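Local coordinates for protein periplasmic beta-glucosidase (Pseudomonas aeruginosa, PDB 6R5T) that probably hydrolyses terminal, non-reducing beta-D-glucosyl residues in the periplasm, releasing beta-D-glucose, as a glycoside hydrolase of family 3, at residues A[188-193]-A[484-489]. The protein carries 1 engineered substitution. Residues are numbered along the deposited sequence; the frame is centred on the assembly and turned at random.
Sequences RDYNTV and AHEASS. With BGC (beta-D-glucopyranose), chain C; GAL (beta-D-galactopyranose), chain B.
Two type II beta turns, R188 to N191 and H485 to S488, meet apex to apex, with the CA atoms of D189 and A487 5.1 Å apart. The first lies in the loop that follows strand 172-178 of the TIM-barrel-like N-terminal domain of a family 3 glycoside hydrolase, the second in a loop of the C-terminal domain, so the contact joins the two domains beside the sugar pocket. D189 sets its CG anti to the backbone N and sends OD2 to the apex of the other turn, where A487 N donates to its anti lone pair over 2.8 Å with an N-H...O angle of 160°. OD1 turns back to Y190 N in a weak bond and also accepts from W135 NE1, so both oxygens of this buried carboxylate are engaged and its rotation is restrained. Next to it, S489 OG accepts a weak bond from D189 N at 3.2 Å; its stronger partner is G187 O. D189 CG lies 3.8 Å above the plane of the Y190 ring, offset toward its rim. A487 CB approaches Y190 CE2 at 4.1 Å. E486 reaches Y190 through a chain extended from CG outward, the two side chains crossing nearly at right angles with ring and carboxylate planes 74° apart. In the pocket, E486 OE1 accepts from galactose O6 at 2.9 Å. The salt bridge from R585 of the second subunit to E486 OE2 would probably ease the repulsion between the carboxylates of E486 and D189. E486 OE2 accepts from glucose O6 at 2.7 Å. Y190 OH donates to the same E486 OE2 at 2.5 Å, meeting it from above the carboxylate plane.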
ATOM      1  N   ARG A 188      -3.874  -7.584   3.579  1.00 12.11           N
ATOM      2  CA  ARG A 188      -4.839  -8.692   3.608  1.00 12.30           C
ATOM      3  C   ARG A 188      -4.059  -9.977   3.417  1.00 13.03           C
ATOM      4  O   ARG A 188      -3.301 -10.135   2.457  1.00 12.25           O
ATOM      5  CB  ARG A 188      -5.926  -8.542   2.528  1.00 13.92           C
ATOM      6  CG  ARG A 188      -6.755  -7.284   2.750  1.00 14.55           C
ATOM      7  CD  ARG A 188      -7.880  -7.101   1.766  1.00 14.54           C
ATOM      8  NE  ARG A 188      -7.526  -6.720   0.401  1.00 15.84           N
ATOM      9  CZ  ARG A 188      -7.379  -5.451  -0.071  1.00 16.92           C
ATOM     10  NH1 ARG A 188      -7.417  -4.381   0.691  1.00 17.00           N
ATOM     11  NH2 ARG A 188      -7.182  -5.262  -1.363  1.00 18.10           N
ATOM     12  N   ASP A 189      -4.256 -10.933   4.314  1.00 12.15           N
ATOM     13  CA  ASP A 189      -3.475 -12.175   4.204  1.00 13.02           C
ATOM     14  C   ASP A 189      -3.758 -12.847   2.850  1.00 12.02           C
ATOM     15  O   ASP A 189      -4.871 -12.753   2.272  1.00 12.31           O
ATOM     16  CB  ASP A 189      -3.737 -13.089   5.403  1.00 13.86           C
ATOM     17  CG  ASP A 189      -2.559 -14.028   5.699  1.00 15.92           C
ATOM     18  OD1 ASP A 189      -1.575 -14.064   4.907  1.00 14.61           O
ATOM     19  OD2 ASP A 189      -2.614 -14.686   6.782  1.00 16.99           O
ATOM     20  N   TYR A 190      -2.726 -13.501   2.333  1.00 11.73           N
ATOM     21  CA  TYR A 190      -2.754 -14.283   1.086  1.00 12.36           C
ATOM     22  C   TYR A 190      -2.843 -13.381  -0.145  1.00 12.38           C
ATOM     23  O   TYR A 190      -2.818 -13.910  -1.267  1.00 13.93           O
ATOM     24  CB  TYR A 190      -3.949 -15.227   1.086  1.00 12.22           C
ATOM     25  CG  TYR A 190      -4.221 -15.951   2.368  1.00 12.05           C
ATOM     26  CD1 TYR A 190      -3.244 -16.731   2.997  1.00 13.85           C
ATOM     27  CD2 TYR A 190      -5.481 -15.862   2.935  1.00 12.24           C
ATOM     28  CE1 TYR A 190      -3.561 -17.438   4.138  1.00 14.03           C
ATOM     29  CE2 TYR A 190      -5.801 -16.562   4.079  1.00 13.22           C
ATOM     30  CZ  TYR A 190      -4.829 -17.318   4.699  1.00 13.80           C
ATOM     31  OH  TYR A 190      -5.152 -18.085   5.814  1.00 14.64           O
ATOM     32  N   ASN A 191      -2.823 -12.067   0.030  1.00 11.80           N
ATOM     33  CA  ASN A 191      -3.140 -11.201  -1.126  1.00 11.70           C
ATOM     34  C   ASN A 191      -1.889 -10.979  -1.976  1.00 12.11           C
ATOM     35  O   ASN A 191      -0.725 -11.223  -1.572  1.00 12.66           O
ATOM     36  CB  ASN A 191      -3.734  -9.861  -0.689  1.00 11.95           C
ATOM     37  CG  ASN A 191      -4.495  -9.149  -1.792  1.00 11.64           C
ATOM     38  OD1 ASN A 191      -4.922  -9.785  -2.774  1.00 13.98           O
ATOM     39  ND2 ASN A 191      -4.686  -7.849  -1.644  1.00 11.88           N
ATOM     40  N   THR A 192      -2.184 -10.546  -3.178  1.00 11.45           N
ATOM     41  CA  THR A 192      -1.229 -10.161  -4.221  1.00 11.97           C
ATOM     42  C   THR A 192      -0.000  -9.432  -3.696  1.00 12.40           C
ATOM     43  O   THR A 192      -0.127  -8.482  -2.923  1.00 12.84           O
ATOM     44  CB  THR A 192      -1.984  -9.196  -5.134  1.00 13.36           C
ATOM     45  OG1 THR A 192      -3.121  -9.921  -5.612  1.00 13.06           O
ATOM     46  CG2 THR A 192      -1.137  -8.705  -6.285  1.00 14.37           C
ATOM     47  N   VAL A 193       1.170  -9.823  -4.203  1.00 11.47           N
ATOM     48  CA  VAL A 193       2.422  -9.110  -3.952  1.00 12.64           C
ATOM     49  C   VAL A 193       2.977  -8.676  -5.271  1.00 13.45           C
ATOM     50  O   VAL A 193       3.125  -9.503  -6.202  1.00 12.88           O
ATOM     51  CB  VAL A 193       3.443  -9.920  -3.144  1.00 12.83           C
ATOM     52  CG1 VAL A 193       4.772  -9.182  -3.029  1.00 14.53           C
ATOM     53  CG2 VAL A 193       2.890 -10.281  -1.765  1.00 12.23           C
ATOM     54  N   ALA A 484      -3.969 -11.228  15.885  1.00 16.92           N
ATOM     55  CA  ALA A 484      -2.640 -11.089  15.229  1.00 18.83           C
ATOM     56  C   ALA A 484      -2.137 -12.471  14.876  1.00 19.78           C
ATOM     57  O   ALA A 484      -1.135 -12.962  15.424  1.00 18.72           O
ATOM     58  CB  ALA A 484      -1.651 -10.355  16.103  1.00 21.36           C
ATOM     59  N   HIS A 485      -2.877 -13.084  13.979  1.00 20.05           N
ATOM     60  CA  HIS A 485      -2.648 -14.482  13.601  1.00 24.20           C
ATOM     61  C   HIS A 485      -2.895 -14.614  12.089  1.00 19.15           C
ATOM     62  O   HIS A 485      -3.244 -13.627  11.413  1.00 18.19           O
ATOM     63  CB  HIS A 485      -3.403 -15.288  14.659  1.00 35.84           C
ATOM     64  CG  HIS A 485      -4.374 -16.269  14.158  1.00 41.47           C
ATOM     65  ND1 HIS A 485      -5.671 -15.928  13.939  1.00 52.26           N
ATOM     66  CD2 HIS A 485      -4.217 -17.531  13.740  1.00 53.04           C
ATOM     67  CE1 HIS A 485      -6.298 -16.971  13.452  1.00 52.95           C
ATOM     68  NE2 HIS A 485      -5.432 -17.967  13.314  1.00 49.79           N
ATOM     69  N   GLU A 486      -2.674 -15.790  11.569  1.00 17.23           N
ATOM     70  CA  GLU A 486      -3.018 -16.015  10.152  1.00 17.61           C
ATOM     71  C   GLU A 486      -4.435 -15.518   9.857  1.00 16.33           C
ATOM     72  O   GLU A 486      -5.400 -15.828  10.613  1.00 16.28           O
ATOM     73  CB  GLU A 486      -2.859 -17.485   9.828  1.00 18.90           C
ATOM     74  CG  GLU A 486      -3.293 -17.805   8.418  1.00 18.73           C
ATOM     75  CD  GLU A 486      -3.188 -19.250   8.029  1.00 20.27           C
ATOM     76  OE1 GLU A 486      -2.807 -20.069   8.933  1.00 20.73           O
ATOM     77  OE2 GLU A 486      -3.375 -19.573   6.806  1.00 18.04           O
ATOM     78  N   ALA A 487      -4.592 -14.860   8.711  1.00 15.09           N
ATOM     79  CA  ALA A 487      -5.865 -14.339   8.141  1.00 16.00           C
ATOM     80  C   ALA A 487      -6.462 -13.192   8.982  1.00 17.16           C
ATOM     81  O   ALA A 487      -7.392 -12.547   8.432  1.00 20.63           O
ATOM     82  CB  ALA A 487      -6.865 -15.420   7.903  1.00 16.10           C
ATOM     83  N   SER A 488      -5.907 -12.766  10.134  1.00 14.46           N
ATOM     84  CA  SER A 488      -6.544 -11.734  10.986  0.50 15.39           C
ATOM     85  C   SER A 488      -6.028 -10.336  10.630  1.00 14.48           C
ATOM     86  O   SER A 488      -5.387  -9.698  11.442  1.00 14.96           O
ATOM     87  CB  SER A 488      -6.313 -12.021  12.450  0.50 17.17           C
ATOM     88  OG  SER A 488      -6.776 -13.311  12.795  0.50 21.75           O
ATOM     89  N   SER A 489      -6.264  -9.892   9.412  1.00 13.14           N
ATOM     90  CA  SER A 489      -5.821  -8.556   9.007  1.00 13.13           C
ATOM     91  C   SER A 489      -6.772  -7.537   9.628  1.00 13.10           C
ATOM     92  O   SER A 489      -7.976  -7.750   9.693  1.00 12.49           O
ATOM     93  CB  SER A 489      -5.781  -8.477   7.537  1.00 14.98           C
ATOM     94  OG  SER A 489      -4.864  -9.440   7.057  1.00 15.46           O
TER
HETATM   95  C2  BGC C   1       2.655 -23.143   8.496  1.00 24.31           C
HETATM   96  C3  BGC C   1       1.721 -24.218   7.903  1.00 26.51           C
HETATM   97  C4  BGC C   1       0.295 -23.604   7.936  1.00 26.68           C
HETATM   98  C5  BGC C   1       0.337 -22.346   7.049  1.00 26.59           C
HETATM   99  C6  BGC C   1      -0.977 -21.597   7.028  1.00 26.36           C
HETATM  100  C1  BGC C   1       2.532 -21.858   7.670  1.00 23.39           C
HETATM  101  O1  BGC C   1       3.315 -20.930   8.354  1.00 21.73           O
HETATM  102  O2  BGC C   1       4.028 -23.515   8.529  1.00 23.90           O
HETATM  103  O3  BGC C   1       1.753 -25.381   8.754  1.00 27.70           O
HETATM  104  O4  BGC C   1      -0.608 -24.572   7.379  1.00 27.37           O
HETATM  105  O5  BGC C   1       1.179 -21.409   7.653  1.00 23.06           O
HETATM  106  O6  BGC C   1      -0.875 -20.463   6.159  1.00 24.20           O
HETATM  107  C1  GAL B   2      -1.672 -25.004   8.233  1.00 29.67           C
HETATM  108  C2  GAL B   2      -1.163 -25.734   9.492  1.00 34.60           C
HETATM  109  C3  GAL B   2      -2.385 -26.219  10.281  1.00 32.26           C
HETATM  110  C4  GAL B   2      -3.260 -24.989  10.621  1.00 31.55           C
HETATM  111  C5  GAL B   2      -3.611 -24.259   9.309  1.00 32.12           C
HETATM  112  C6  GAL B   2      -4.359 -22.958   9.572  1.00 30.95           C
HETATM  113  O2  GAL B   2      -0.343 -26.823   9.101  1.00 34.85           O
HETATM  114  O3  GAL B   2      -1.905 -26.830  11.496  1.00 27.40           O
HETATM  115  O4  GAL B   2      -2.428 -24.160  11.467  1.00 32.57           O
HETATM  116  O5  GAL B   2      -2.407 -23.844   8.572  1.00 31.86           O
HETATM  117  O6  GAL B   2      -4.596 -22.286   8.310  1.00 34.30           O